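Local coordinates for protein luciferase-like monooxygenase (Streptomyces bottropensis, PDB 7BIP) that probably acts as a monooxygenase of the luciferase-like family, with a part in the biosynthesis of the aromatic polyketide rishirilide, at residues K16-G19 with Q20-E24; A329-F332 with E333-A336; E30-E34 with L35-H39; S335-T338 with M339-A343; V58-L61 with A62-A66. All coordinates share one frame; numbering follows the deposited sequence.

Contact 1: K16-G19 with Q20-E24. With CA (calcium ion), chain D; EDO (1,2-ethanediol), chain H.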
loop_
_atom_site.group_PDB
_atom_site.type_symbol
_atom_site.label_atom_id
_atom_site.label_comp_id
_atom_site.label_asym_id
_atom_site.label_seq_id
_atom_site.Cartn_x
_atom_site.Cartn_y
_atom_site.Cartn_z
ATOM N N LYS A 16 -9.740 19.419 7.310
ATOM C CA LYS A 16 -8.842 18.594 8.102
ATOM C C LYS A 16 -7.656 18.212 7.234
ATOM O O LYS A 16 -7.846 17.717 6.122
ATOM C CB LYS A 16 -9.565 17.339 8.622
ATOM C CG LYS A 16 -8.785 16.542 9.649
ATOM C CD LYS A 16 -9.633 15.410 10.213
ATOM C CE LYS A 16 -10.789 15.945 11.037
ATOM N NZ LYS A 16 -11.208 14.987 12.098
ATOM N N SER A 17 -6.444 18.440 7.735
ATOM C CA SER A 17 -5.282 18.003 6.979
ATOM C C SER A 17 -5.293 16.488 6.850
ATOM O O SER A 17 -5.893 15.770 7.658
ATOM C CB SER A 17 -3.977 18.462 7.644
ATOM O OG SER A 17 -3.720 17.772 8.863
ATOM N N ALA A 18 -4.657 16.004 5.790
ATOM C CA ALA A 18 -4.488 14.564 5.658
ATOM C C ALA A 18 -3.644 13.999 6.790
ATOM O O ALA A 18 -3.861 12.861 7.221
ATOM C CB ALA A 18 -3.863 14.237 4.298
ATOM N N GLY A 19 -2.690 14.775 7.303
ATOM C CA GLY A 19 -1.901 14.279 8.419
ATOM C C GLY A 19 -2.767 13.992 9.630
ATOM O O GLY A 19 -2.666 12.930 10.256
ATOM N N GLN A 20 -3.651 14.933 9.971
ATOM C CA GLN A 20 -4.555 14.695 11.087
ATOM C C GLN A 20 -5.514 13.549 10.786
ATOM O O GLN A 20 -5.763 12.698 11.653
ATOM C CB GLN A 20 -5.322 15.979 11.419
ATOM C CG GLN A 20 -6.242 15.828 12.611
ATOM C CD GLN A 20 -7.072 17.065 12.868
ATOM O OE1 GLN A 20 -6.823 18.128 12.295
ATOM N NE2 GLN A 20 -8.074 16.933 13.729
ATOM N N HIS A 21 -6.064 13.512 9.565
ATOM C CA HIS A 21 -6.991 12.450 9.191
ATOM C C HIS A 21 -6.370 11.076 9.399
ATOM O O HIS A 21 -7.010 10.167 9.949
ATOM C CB HIS A 21 -7.419 12.601 7.732
ATOM C CG HIS A 21 -8.073 11.371 7.183
ATOM N ND1 HIS A 21 -9.361 11.004 7.512
ATOM C CD2 HIS A 21 -7.602 10.401 6.363
ATOM C CE1 HIS A 21 -9.660 9.869 6.905
ATOM N NE2 HIS A 21 -8.610 9.485 6.198
ATOM N N PHE A 22 -5.121 10.895 8.954
ATOM C CA PHE A 22 -4.571 9.547 9.015
ATOM C C PHE A 22 -4.163 9.168 10.424
ATOM O O PHE A 22 -4.340 8.012 10.807
ATOM C CB PHE A 22 -3.412 9.390 8.020
ATOM C CG PHE A 22 -3.898 9.129 6.614
ATOM C CD1 PHE A 22 -4.497 7.919 6.300
ATOM C CD2 PHE A 22 -3.821 10.113 5.634
ATOM C CE1 PHE A 22 -4.991 7.675 5.020
ATOM C CE2 PHE A 22 -4.313 9.877 4.347
ATOM C CZ PHE A 22 -4.895 8.661 4.042
ATOM N N GLU A 23 -3.665 10.118 11.221
ATOM C CA GLU A 23 -3.378 9.795 12.613
ATOM C C GLU A 23 -4.647 9.394 13.341
ATOM O O GLU A 23 -4.655 8.423 14.104
ATOM C CB GLU A 23 -2.721 10.978 13.314
ATOM C CG GLU A 23 -2.263 10.631 14.710
ATOM C CD GLU A 23 -1.946 11.849 15.539
ATOM O OE1 GLU A 23 -1.187 12.710 15.052
ATOM O OE2 GLU A 23 -2.456 11.939 16.676
ATOM N N GLU A 24 -5.740 10.127 13.103
ATOM C CA GLU A 24 -6.994 9.826 13.775
ATOM C C GLU A 24 -7.567 8.502 13.297
ATOM O O GLU A 24 -8.060 7.706 14.105
ATOM C CB GLU A 24 -7.986 10.973 13.551
ATOM C CG GLU A 24 -7.592 12.237 14.310
ATOM C CD GLU A 24 -8.532 13.397 14.062
ATOM O OE1 GLU A 24 -9.482 13.234 13.280
ATOM O OE2 GLU A 24 -8.308 14.471 14.654
HETATM CA CA CA D . -1.474 13.984 17.091
HETATM C C1 EDO H . -5.274 10.207 18.029
HETATM O O1 EDO H . -3.856 10.048 18.126
HETATM C C2 EDO H . -5.617 11.628 17.612
HETATM O O2 EDO H . -5.546 12.488 18.753
HETATM O O HOH W 1 -5.913 19.657 10.351
HETATM O O HOH W 2 -2.942 13.140 18.734
#
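Ser17 O takes the N-H of His21, Ala18 O that of Phe22 and Gly19 O that of Glu23, so the chain winds straight from a loop into the first turn of helix 18-35. Ser17 is the N-cap: with chi1 at 70° its OG swings back to accept from Gln20 N at 3.0 Å, giving that amide the partner the helix cannot supply. Water 1 ties Ser17 N to Gln20 OE1. Lys16 comes in from the loop and crosses the Gln20 side chain at about a right angle, its CG 3.7 Å from Gln20 CD. Beyond the bend at chi3, Lys16 NZ makes a salt bridge of 2.7 Å to the syn lone pair of Glu24 OE1. This is the start of the helix in the beta-alpha-beta unit of strands 2-6 and 39-42 of the barrel. Glu24 OE2 receives Gln20 NE2 at 2.6 Å from above the carboxylate plane, so both oxygens are held. A methionine in place of Lys16 would probably leave Glu24 without its countercharge and Met330 O without the NZ that also binds it. Glu23 grips the calcium ion through both oxygens, OE1 at 2.4 Å and OE2 at 2.3 Å.

Contact 2: A329-F332 with E333-A336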
loop_
_atom_site.group_PDB
_atom_site.type_symbol
_atom_site.label_atom_id
_atom_site.label_comp_id
_atom_site.label_asym_id
_atom_site.label_seq_id
_atom_site.Cartn_x
_atom_site.Cartn_y
_atom_site.Cartn_z
ATOM N N ALA A 329 -15.262 17.451 9.374
ATOM C CA ALA A 329 -14.460 17.894 10.499
ATOM C C ALA A 329 -14.949 17.322 11.824
ATOM O O ALA A 329 -14.611 17.875 12.877
ATOM C CB ALA A 329 -14.439 19.425 10.561
ATOM N N MET A 330 -15.744 16.246 11.795
ATOM C CA MET A 330 -16.200 15.599 13.020
ATOM C C MET A 330 -15.001 15.295 13.909
ATOM O O MET A 330 -14.071 14.601 13.467
ATOM C CB MET A 330 -16.963 14.302 12.740
ATOM C CG MET A 330 -17.212 13.464 14.010
ATOM S SD MET A 330 -18.029 11.872 13.758
ATOM C CE MET A 330 -19.316 12.365 12.615
ATOM N N PRO A 331 -14.969 15.815 15.135
ATOM C CA PRO A 331 -13.831 15.560 16.018
ATOM C C PRO A 331 -13.599 14.071 16.189
ATOM O O PRO A 331 -14.545 13.277 16.243
ATOM C CB PRO A 331 -14.254 16.213 17.341
ATOM C CG PRO A 331 -15.241 17.260 16.953
ATOM C CD PRO A 331 -15.934 16.767 15.714
ATOM N N PHE A 332 -12.317 13.703 16.262
ATOM C CA PHE A 332 -11.955 12.337 16.603
ATOM C C PHE A 332 -12.686 11.881 17.862
ATOM O O PHE A 332 -13.148 10.738 17.940
ATOM C CB PHE A 332 -10.435 12.232 16.782
ATOM C CG PHE A 332 -10.003 11.034 17.577
ATOM C CD1 PHE A 332 -9.788 9.815 16.948
ATOM C CD2 PHE A 332 -9.821 11.119 18.951
ATOM C CE1 PHE A 332 -9.404 8.708 17.681
ATOM C CE2 PHE A 332 -9.450 10.009 19.690
ATOM C CZ PHE A 332 -9.237 8.804 19.056
ATOM N N GLU A 333 -12.814 12.768 18.855
ATOM C CA GLU A 333 -13.399 12.358 20.131
ATOM C C GLU A 333 -14.844 11.898 19.962
ATOM O O GLU A 333 -15.320 11.050 20.729
ATOM C CB GLU A 333 -13.314 13.510 21.143
ATOM C CG GLU A 333 -11.896 13.866 21.586
ATOM C CD GLU A 333 -11.094 14.622 20.523
ATOM O OE1 GLU A 333 -11.690 15.120 19.540
ATOM O OE2 GLU A 333 -9.857 14.713 20.678
ATOM N N GLU A 334 -15.548 12.442 18.966
ATOM C CA GLU A 334 -16.929 12.047 18.705
ATOM C C GLU A 334 -16.989 10.696 18.003
ATOM O O GLU A 334 -17.842 9.862 18.327
ATOM C CB GLU A 334 -17.637 13.129 17.881
ATOM C CG GLU A 334 -18.032 14.341 18.741
ATOM C CD GLU A 334 -18.603 15.506 17.951
ATOM O OE1 GLU A 334 -19.302 15.282 16.940
ATOM O OE2 GLU A 334 -18.339 16.661 18.352
ATOM N N SER A 335 -16.085 10.457 17.049
ATOM C CA SER A 335 -15.993 9.121 16.467
ATOM C C SER A 335 -15.651 8.083 17.533
ATOM O O SER A 335 -16.219 6.983 17.566
ATOM C CB SER A 335 -14.934 9.108 15.367
ATOM O OG SER A 335 -15.244 10.075 14.371
ATOM N N ALA A 336 -14.727 8.421 18.421
ATOM C CA ALA A 336 -14.324 7.486 19.464
ATOM C C ALA A 336 -15.459 7.242 20.455
ATOM O O ALA A 336 -15.655 6.111 20.915
ATOM C CB ALA A 336 -13.083 8.025 20.178
HETATM O O HOH W 3 -13.530 11.773 13.308
#
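Glu333 curls back over Pro331 and Phe332: CG lies beside its own backbone N (chi1 -68°) and the bend at chi2 brings OE1 to 3.6 Å from Pro331 CB, while OE2 sits at the edge of the Phe332 ring, in its plane. Glu334 follows, its N-H bonded to Pro331 O at 3.0 Å from well above the carbonyl plane. The Glu334 side chain runs extended across the proline ring, with OE2 3.5 Å from Pro331 CG, and its CB rests 3.9 Å from Met330 CG. Its carboxylate ends at Tyr235, whose hydroxyl is hydrogen-bonded to OE1. With an alanine at Glu334, the Tyr235 hydroxyl would probably lose this partner and the flank of the Pro331 ring its cover. Ser335 N makes a second, weak bond to Pro331 O. Ser335 OG meets Met330 SD at 3.4 Å, accepts a hydrogen bond from water 3, which also lies within hydrogen-bonding distance of Met330 O, and is hydrogen-bonded to Val325 O as well. Ala336 N makes the next, stronger helical bond, to Phe332 O at 2.8 Å, and Ala336 CB lies over one face of the Phe332 ring, toward the rim, 4.1 Å from CZ. Phe332 itself leans on Glu24, Arg27 and Leu28 of helix 18-35. The whole is a helix N-terminus with a proline at the N-cap, opening helix 332-345, which follows barrel strand 320-324.

Contact 3: E30-E34 with L35-H39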
loop_
_atom_site.group_PDB
_atom_site.type_symbol
_atom_site.label_atom_id
_atom_site.label_comp_id
_atom_site.label_asym_id
_atom_site.label_seq_id
_atom_site.Cartn_x
_atom_site.Cartn_y
_atom_site.Cartn_z
ATOM N N GLU A 30 -7.046 1.223 15.967
ATOM C CA GLU A 30 -6.571 0.667 17.241
ATOM C C GLU A 30 -7.712 0.499 18.235
ATOM O O GLU A 30 -7.791 -0.515 18.938
ATOM C CB GLU A 30 -5.494 1.576 17.838
ATOM C CG GLU A 30 -4.157 1.557 17.072
ATOM C CD GLU A 30 -3.200 2.650 17.542
ATOM O OE1 GLU A 30 -3.558 3.400 18.470
ATOM O OE2 GLU A 30 -2.080 2.764 16.996
ATOM N N LEU A 31 -8.600 1.493 18.316
ATOM C CA LEU A 31 -9.735 1.384 19.223
ATOM C C LEU A 31 -10.672 0.255 18.806
ATOM O O LEU A 31 -11.216 -0.453 19.660
ATOM C CB LEU A 31 -10.468 2.724 19.290
ATOM C CG LEU A 31 -11.505 2.857 20.403
ATOM C CD1 LEU A 31 -10.826 2.875 21.774
ATOM C CD2 LEU A 31 -12.325 4.131 20.201
ATOM N N ALA A 32 -10.876 0.062 17.498
ATOM C CA ALA A 32 -11.648 -1.092 17.037
ATOM C C ALA A 32 -11.037 -2.395 17.551
ATOM O O ALA A 32 -11.745 -3.291 18.033
ATOM C CB ALA A 32 -11.711 -1.094 15.506
ATOM N N ASP A 33 -9.715 -2.515 17.435
ATOM C CA ASP A 33 -8.989 -3.671 17.960
ATOM C C ASP A 33 -9.235 -3.849 19.458
ATOM O O ASP A 33 -9.610 -4.932 19.919
ATOM C CB ASP A 33 -7.499 -3.480 17.666
ATOM C CG ASP A 33 -6.732 -4.786 17.553
ATOM O OD1 ASP A 33 -7.287 -5.763 17.020
ATOM O OD2 ASP A 33 -5.556 -4.808 17.973
ATOM N N GLU A 34 -9.047 -2.780 20.228
ATOM C CA GLU A 34 -9.120 -2.872 21.684
ATOM C C GLU A 34 -10.529 -3.200 22.155
ATOM O O GLU A 34 -10.707 -3.983 23.094
ATOM C CB GLU A 34 -8.656 -1.559 22.310
ATOM C CG GLU A 34 -7.208 -1.191 22.006
ATOM C CD GLU A 34 -6.903 0.278 22.279
ATOM O OE1 GLU A 34 -7.775 0.978 22.847
ATOM O OE2 GLU A 34 -5.789 0.730 21.932
ATOM N N LEU A 35 -11.542 -2.618 21.506
ATOM C CA LEU A 35 -12.919 -2.740 21.976
ATOM C C LEU A 35 -13.610 -4.006 21.490
ATOM O O LEU A 35 -14.722 -4.284 21.946
ATOM C CB LEU A 35 -13.744 -1.517 21.548
ATOM C CG LEU A 35 -13.359 -0.171 22.174
ATOM C CD1 LEU A 35 -14.216 0.950 21.598
ATOM C CD2 LEU A 35 -13.508 -0.235 23.693
ATOM N N GLY A 36 -12.998 -4.770 20.589
ATOM C CA GLY A 36 -13.573 -6.035 20.171
ATOM C C GLY A 36 -14.434 -5.985 18.932
ATOM O O GLY A 36 -15.240 -6.898 18.720
ATOM N N PHE A 37 -14.301 -4.946 18.113
ATOM C CA PHE A 37 -15.004 -4.894 16.842
ATOM C C PHE A 37 -14.461 -5.947 15.878
ATOM O O PHE A 37 -13.348 -6.464 16.034
ATOM C CB PHE A 37 -14.893 -3.494 16.235
ATOM C CG PHE A 37 -15.771 -2.476 16.918
ATOM C CD1 PHE A 37 -17.072 -2.275 16.487
ATOM C CD2 PHE A 37 -15.305 -1.745 18.009
ATOM C CE1 PHE A 37 -17.900 -1.352 17.110
ATOM C CE2 PHE A 37 -16.139 -0.804 18.642
ATOM C CZ PHE A 37 -17.436 -0.618 18.184
ATOM N N HIS A 38 -15.277 -6.272 14.874
ATOM C CA HIS A 38 -14.965 -7.386 13.977
ATOM C C HIS A 38 -13.927 -7.005 12.919
ATOM O O HIS A 38 -13.065 -7.824 12.576
ATOM C CB HIS A 38 -16.260 -7.875 13.316
ATOM C CG HIS A 38 -16.052 -8.906 12.250
ATOM N ND1 HIS A 38 -16.147 -8.617 10.906
ATOM C CD2 HIS A 38 -15.762 -10.227 12.333
ATOM C CE1 HIS A 38 -15.924 -9.715 10.204
ATOM N NE2 HIS A 38 -15.685 -10.704 11.047
ATOM N N HIS A 39 -13.985 -5.786 12.391
ATOM C CA HIS A 39 -13.130 -5.425 11.263
ATOM C C HIS A 39 -12.946 -3.913 11.200
ATOM O O HIS A 39 -13.641 -3.151 11.875
ATOM C CB HIS A 39 -13.713 -5.938 9.940
ATOM C CG HIS A 39 -15.003 -5.279 9.560
ATOM N ND1 HIS A 39 -16.224 -5.887 9.744
ATOM C CD2 HIS A 39 -15.262 -4.072 8.999
ATOM C CE1 HIS A 39 -17.183 -5.082 9.319
ATOM N NE2 HIS A 39 -16.626 -3.975 8.862
HETATM O O HOH W 4 -11.362 -6.609 17.844
#
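Leu31 CG stands anti to its backbone N (chi1 -168°) and Leu35 CG anti to its carbonyl carbon (chi1 -66°), and these two settings bring the leucines together one turn apart at the end of helix 18-35. The helix finishes in a Schellman motif. Gly36 has a positive phi of 94°, where a CB would jam against the carbonyl oxygen of the preceding residue, and the chain turns back so that Phe37 N reaches Ala32 O at 3.0 Å. Gly36 N adds weak bonds to the same oxygen and to Asp33 O, so Ala32 O accepts from two amides. Leu35 N still makes the ordinary helical bond to Leu31 O. Across the leucine pair Leu35 CD1 presses on Leu31 CG at 3.5 Å, the two side chains lying at a slant. Beyond the glycine, Phe37 folds back beside the last turn: its CB is 4.1 Å from Ala32 CB, and Ala32 O and Leu35 CD1 both lie at the edge of its ring, in plane. Met339 of helix 332-345 packs against Leu31 and Ala32, and Leu323 of strand 320-324 against Phe37. The turn thus delivers the chain to strand 39-42 of the parallel barrel, completing the helix of the beta-alpha-beta unit of strands 2-6 and 39-42. Asp33 holds the neighbouring loop through the backbone N-H groups of Arg69, Arg70 and Val71. At the strand's start the rings of His38 and His39 meet edge on, ND1 of His38 and ND1 of His39 hydrogen-bonded at 3.0 Å.

Contact 4: S335-T338 with M339-A343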
loop_
_atom_site.group_PDB
_atom_site.type_symbol
_atom_site.label_atom_id
_atom_site.label_comp_id
_atom_site.label_asym_id
_atom_site.label_seq_id
_atom_site.Cartn_x
_atom_site.Cartn_y
_atom_site.Cartn_z
ATOM N N SER A 335 -16.085 10.457 17.049
ATOM C CA SER A 335 -15.993 9.121 16.467
ATOM C C SER A 335 -15.651 8.083 17.533
ATOM O O SER A 335 -16.219 6.983 17.566
ATOM C CB SER A 335 -14.934 9.108 15.367
ATOM O OG SER A 335 -15.244 10.075 14.371
ATOM N N ALA A 336 -14.727 8.421 18.421
ATOM C CA ALA A 336 -14.324 7.486 19.464
ATOM C C ALA A 336 -15.459 7.242 20.455
ATOM O O ALA A 336 -15.655 6.111 20.915
ATOM C CB ALA A 336 -13.083 8.025 20.178
ATOM N N ARG A 337 -16.223 8.292 20.781
ATOM C CA ARG A 337 -17.381 8.130 21.662
ATOM C C ARG A 337 -18.401 7.182 21.050
ATOM O O ARG A 337 -18.938 6.307 21.742
ATOM C CB ARG A 337 -18.026 9.489 21.955
ATOM C CG ARG A 337 -19.342 9.366 22.731
ATOM C CD ARG A 337 -19.897 10.739 23.119
ATOM N NE ARG A 337 -20.347 11.483 21.958
ATOM C CZ ARG A 337 -20.923 12.677 22.022
ATOM N NH1 ARG A 337 -21.096 13.265 23.210
ATOM N NH2 ARG A 337 -21.305 13.282 20.910
ATOM N N THR A 338 -18.673 7.336 19.748
ATOM C CA THR A 338 -19.582 6.428 19.060
ATOM C C THR A 338 -19.121 4.991 19.221
ATOM O O THR A 338 -19.915 4.101 19.548
ATOM C CB THR A 338 -19.667 6.787 17.572
ATOM O OG1 THR A 338 -20.359 8.029 17.410
ATOM C CG2 THR A 338 -20.411 5.699 16.787
ATOM N N MET A 339 -17.823 4.746 19.005
ATOM C CA MET A 339 -17.325 3.381 19.096
ATOM C C MET A 339 -17.391 2.867 20.527
ATOM O O MET A 339 -17.767 1.711 20.753
ATOM C CB MET A 339 -15.904 3.305 18.546
ATOM C CG MET A 339 -15.849 3.501 17.040
ATOM S SD MET A 339 -14.146 3.614 16.486
ATOM C CE MET A 339 -13.543 1.979 16.878
ATOM N N ARG A 340 -17.042 3.711 21.506
ATOM C CA ARG A 340 -17.073 3.275 22.901
ATOM C C ARG A 340 -18.495 2.970 23.359
ATOM O O ARG A 340 -18.721 1.980 24.067
ATOM C CB ARG A 340 -16.430 4.332 23.798
ATOM C CG ARG A 340 -14.924 4.428 23.607
ATOM C CD ARG A 340 -14.219 5.130 24.758
ATOM N NE ARG A 340 -12.768 5.072 24.584
ATOM C CZ ARG A 340 -12.034 6.070 24.103
ATOM N NH1 ARG A 340 -12.612 7.214 23.759
ATOM N NH2 ARG A 340 -10.720 5.926 23.973
ATOM N N LEU A 341 -19.472 3.792 22.959
ATOM C CA LEU A 341 -20.851 3.524 23.355
ATOM C C LEU A 341 -21.373 2.257 22.690
ATOM O O LEU A 341 -22.081 1.463 23.318
ATOM C CB LEU A 341 -21.741 4.722 23.011
ATOM C CG LEU A 341 -21.594 5.955 23.906
ATOM C CD1 LEU A 341 -22.390 7.136 23.319
ATOM C CD2 LEU A 341 -22.030 5.669 25.341
ATOM N N PHE A 342 -21.028 2.050 21.417
ATOM C CA PHE A 342 -21.454 0.837 20.738
ATOM C C PHE A 342 -20.850 -0.387 21.405
ATOM O O PHE A 342 -21.533 -1.392 21.607
ATOM C CB PHE A 342 -21.062 0.890 19.258
ATOM C CG PHE A 342 -21.825 -0.073 18.397
ATOM C CD1 PHE A 342 -22.901 0.360 17.634
ATOM C CD2 PHE A 342 -21.480 -1.418 18.353
ATOM C CE1 PHE A 342 -23.614 -0.530 16.846
ATOM C CE2 PHE A 342 -22.195 -2.304 17.557
ATOM C CZ PHE A 342 -23.261 -1.858 16.816
ATOM N N ALA A 343 -19.569 -0.312 21.762
ATOM C CA ALA A 343 -18.902 -1.460 22.363
ATOM C C ALA A 343 -19.488 -1.797 23.729
ATOM O O ALA A 343 -19.651 -2.976 24.068
ATOM C CB ALA A 343 -17.402 -1.187 22.471
#
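Helix 332-345, on the outside of the TIM barrel, against strand 228-236 and beside helix 18-35, runs unbroken through Met339, whose N-H is bonded to Ser335 O. The same i to i+4 pattern continues as Arg340 N to Ala336 O and Leu341 N to Arg337 O, both at 2.8 Å. Phe342 N to Thr338 O is the next bond in the series, a little longer. Arg337 and Leu341 lie side by side and point the same way, Leu341 CD1 against Arg337 CG at 3.8 Å. The bend at chi3 of Arg337 carries its guanidinium toward strand 228-236 and helix 240-262, where NH2 binds both the hydroxyl of Tyr235 and the carboxylate of Glu242, while Thr338, one residue on, turns OG1 to Leu236 N and to Glu334 O, holding the helix to the strand. Met339 goes to the helix 18-35 side and packs on Leu28, and Phe342 meets the ring of Phe3 with the planes at about 60°. Within the helix, Met339 CG lies 3.5 Å from Ser335 O. Arg340 is the exposed member: its CG rests 3.3 Å from Ala336 O, the chain from CG to NE is extended, and the guanidinium comes back along the helix until NH1 stands 3.7 Å from Ala336 CB.

Contact 5: V58-L61 with A62-A66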
loop_
_atom_site.group_PDB
_atom_site.type_symbol
_atom_site.label_atom_id
_atom_site.label_comp_id
_atom_site.label_asym_id
_atom_site.label_seq_id
_atom_site.Cartn_x
_atom_site.Cartn_y
_atom_site.Cartn_z
ATOM N N VAL A 58 -5.421 -0.293 0.274
ATOM C CA VAL A 58 -4.420 -1.237 0.764
ATOM C C VAL A 58 -3.339 -0.514 1.562
ATOM O O VAL A 58 -2.818 -1.054 2.542
ATOM C CB VAL A 58 -3.828 -2.034 -0.415
ATOM C CG1 VAL A 58 -2.579 -2.823 0.009
ATOM C CG2 VAL A 58 -4.883 -2.953 -0.985
ATOM N N THR A 59 -2.969 0.713 1.149
ATOM C CA THR A 59 -1.914 1.444 1.856
ATOM C C THR A 59 -2.345 1.781 3.277
ATOM O O THR A 59 -1.578 1.582 4.230
ATOM C CB THR A 59 -1.543 2.724 1.090
ATOM O OG1 THR A 59 -1.008 2.371 -0.193
ATOM C CG2 THR A 59 -0.485 3.539 1.848
ATOM N N PHE A 60 -3.588 2.248 3.445
ATOM C CA PHE A 60 -4.085 2.474 4.798
ATOM C C PHE A 60 -4.219 1.164 5.569
ATOM O O PHE A 60 -3.850 1.081 6.749
ATOM C CB PHE A 60 -5.433 3.194 4.780
ATOM C CG PHE A 60 -6.045 3.290 6.145
ATOM C CD1 PHE A 60 -5.595 4.255 7.032
ATOM C CD2 PHE A 60 -7.007 2.383 6.566
ATOM C CE1 PHE A 60 -6.110 4.346 8.322
ATOM C CE2 PHE A 60 -7.540 2.463 7.857
ATOM C CZ PHE A 60 -7.087 3.452 8.735
ATOM N N LEU A 61 -4.802 0.142 4.940
ATOM C CA LEU A 61 -5.068 -1.088 5.685
ATOM C C LEU A 61 -3.781 -1.811 6.097
ATOM O O LEU A 61 -3.780 -2.526 7.099
ATOM C CB LEU A 61 -5.973 -2.013 4.872
ATOM C CG LEU A 61 -7.396 -1.485 4.659
ATOM C CD1 LEU A 61 -8.109 -2.345 3.626
ATOM C CD2 LEU A 61 -8.183 -1.406 5.981
ATOM N N ALA A 62 -2.675 -1.644 5.359
ATOM C CA ALA A 62 -1.416 -2.232 5.820
ATOM C C ALA A 62 -0.924 -1.548 7.093
ATOM O O ALA A 62 -0.455 -2.217 8.028
ATOM C CB ALA A 62 -0.364 -2.154 4.714
ATOM N N ALA A 63 -1.061 -0.223 7.160
ATOM C CA ALA A 63 -0.745 0.498 8.389
ATOM C C ALA A 63 -1.676 0.071 9.521
ATOM O O ALA A 63 -1.224 -0.212 10.634
ATOM C CB ALA A 63 -0.829 2.004 8.152
ATOM N N ALA A 64 -2.988 0.018 9.249
ATOM C CA ALA A 64 -3.943 -0.433 10.265
ATOM C C ALA A 64 -3.624 -1.846 10.746
ATOM O O ALA A 64 -3.674 -2.129 11.949
ATOM C CB ALA A 64 -5.375 -0.371 9.715
ATOM N N ALA A 65 -3.303 -2.748 9.820
ATOM C CA ALA A 65 -2.922 -4.105 10.207
ATOM C C ALA A 65 -1.735 -4.090 11.160
ATOM O O ALA A 65 -1.719 -4.805 12.173
ATOM C CB ALA A 65 -2.579 -4.920 8.960
ATOM N N ALA A 66 -0.722 -3.283 10.840
ATOM C CA ALA A 66 0.482 -3.251 11.651
ATOM C C ALA A 66 0.221 -2.700 13.049
ATOM O O ALA A 66 0.960 -3.032 13.983
ATOM C CB ALA A 66 1.556 -2.431 10.934
#
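Phe60 and Ala64 form the one direct meeting of side chains across this turn: the phenyl ring extends along the helix until CE2 lies 4.0 Å from Ala64 CB, the methyl approaching the ring obliquely. Placing CG anti to the backbone N (chi1 173°) sends the ring toward the following turn, where the small alanine meets it. Leu61, with its CG beside the backbone N instead (chi1 -67°), sets off in another direction. This is helix 57-67 of the beta-alpha-beta unit that links strands 39-42 and 72-78 of the barrel, and five alanines in a row follow Leu61. Within the chain, Leu61 touches Thr75 of strand 72-78 and, together with Ala62, Leu95 of helix 85-98; Ala64 and Ala65 touch Leu73 of strand 72-78, and Ala63 packs on Leu26 of helix 18-35. Against the second subunit, Phe60 lies on Met94, Ala63 on Ala62, and Val58 and Thr59 on Thr59 and Val58 of that neighbouring chain. Beneath these side chains the backbone bonds are uneven. Ala64 N to Phe60 O is nearly straight, with an N-H...O angle of 170°, and Ala65 N to Leu61 O is short. By contrast, Ala63 N to Thr59 O stretches to 3.5 Å and is weak. Ala62 CB sits 3.5 Å from Val58 O, just past the carbonyl that accepts the N-H of Ala62.

Overall arrangement
Along the chain the order is contact 1, contact 3, contact 5, contact 2, contact 4. Contacts 1 and 3 are the two ends of helix 18-35, their centres about 20 Å apart; contacts 2 and 4 overlap at Ser335 and Ala336 on helix 332-345. Strand 2-6 pairs with strand 320-324, so these two helices flank the place where the first and last strands of the barrel meet. There contact 1 lies about 12 Å from contact 2 and contact 3 about 11 Å from contact 4, centre to centre, with Leu35 touching Met339 O. On another side, Phe22 of contact 1 touches Phe60 of contact 5, and both these contacts adjoin the second subunit.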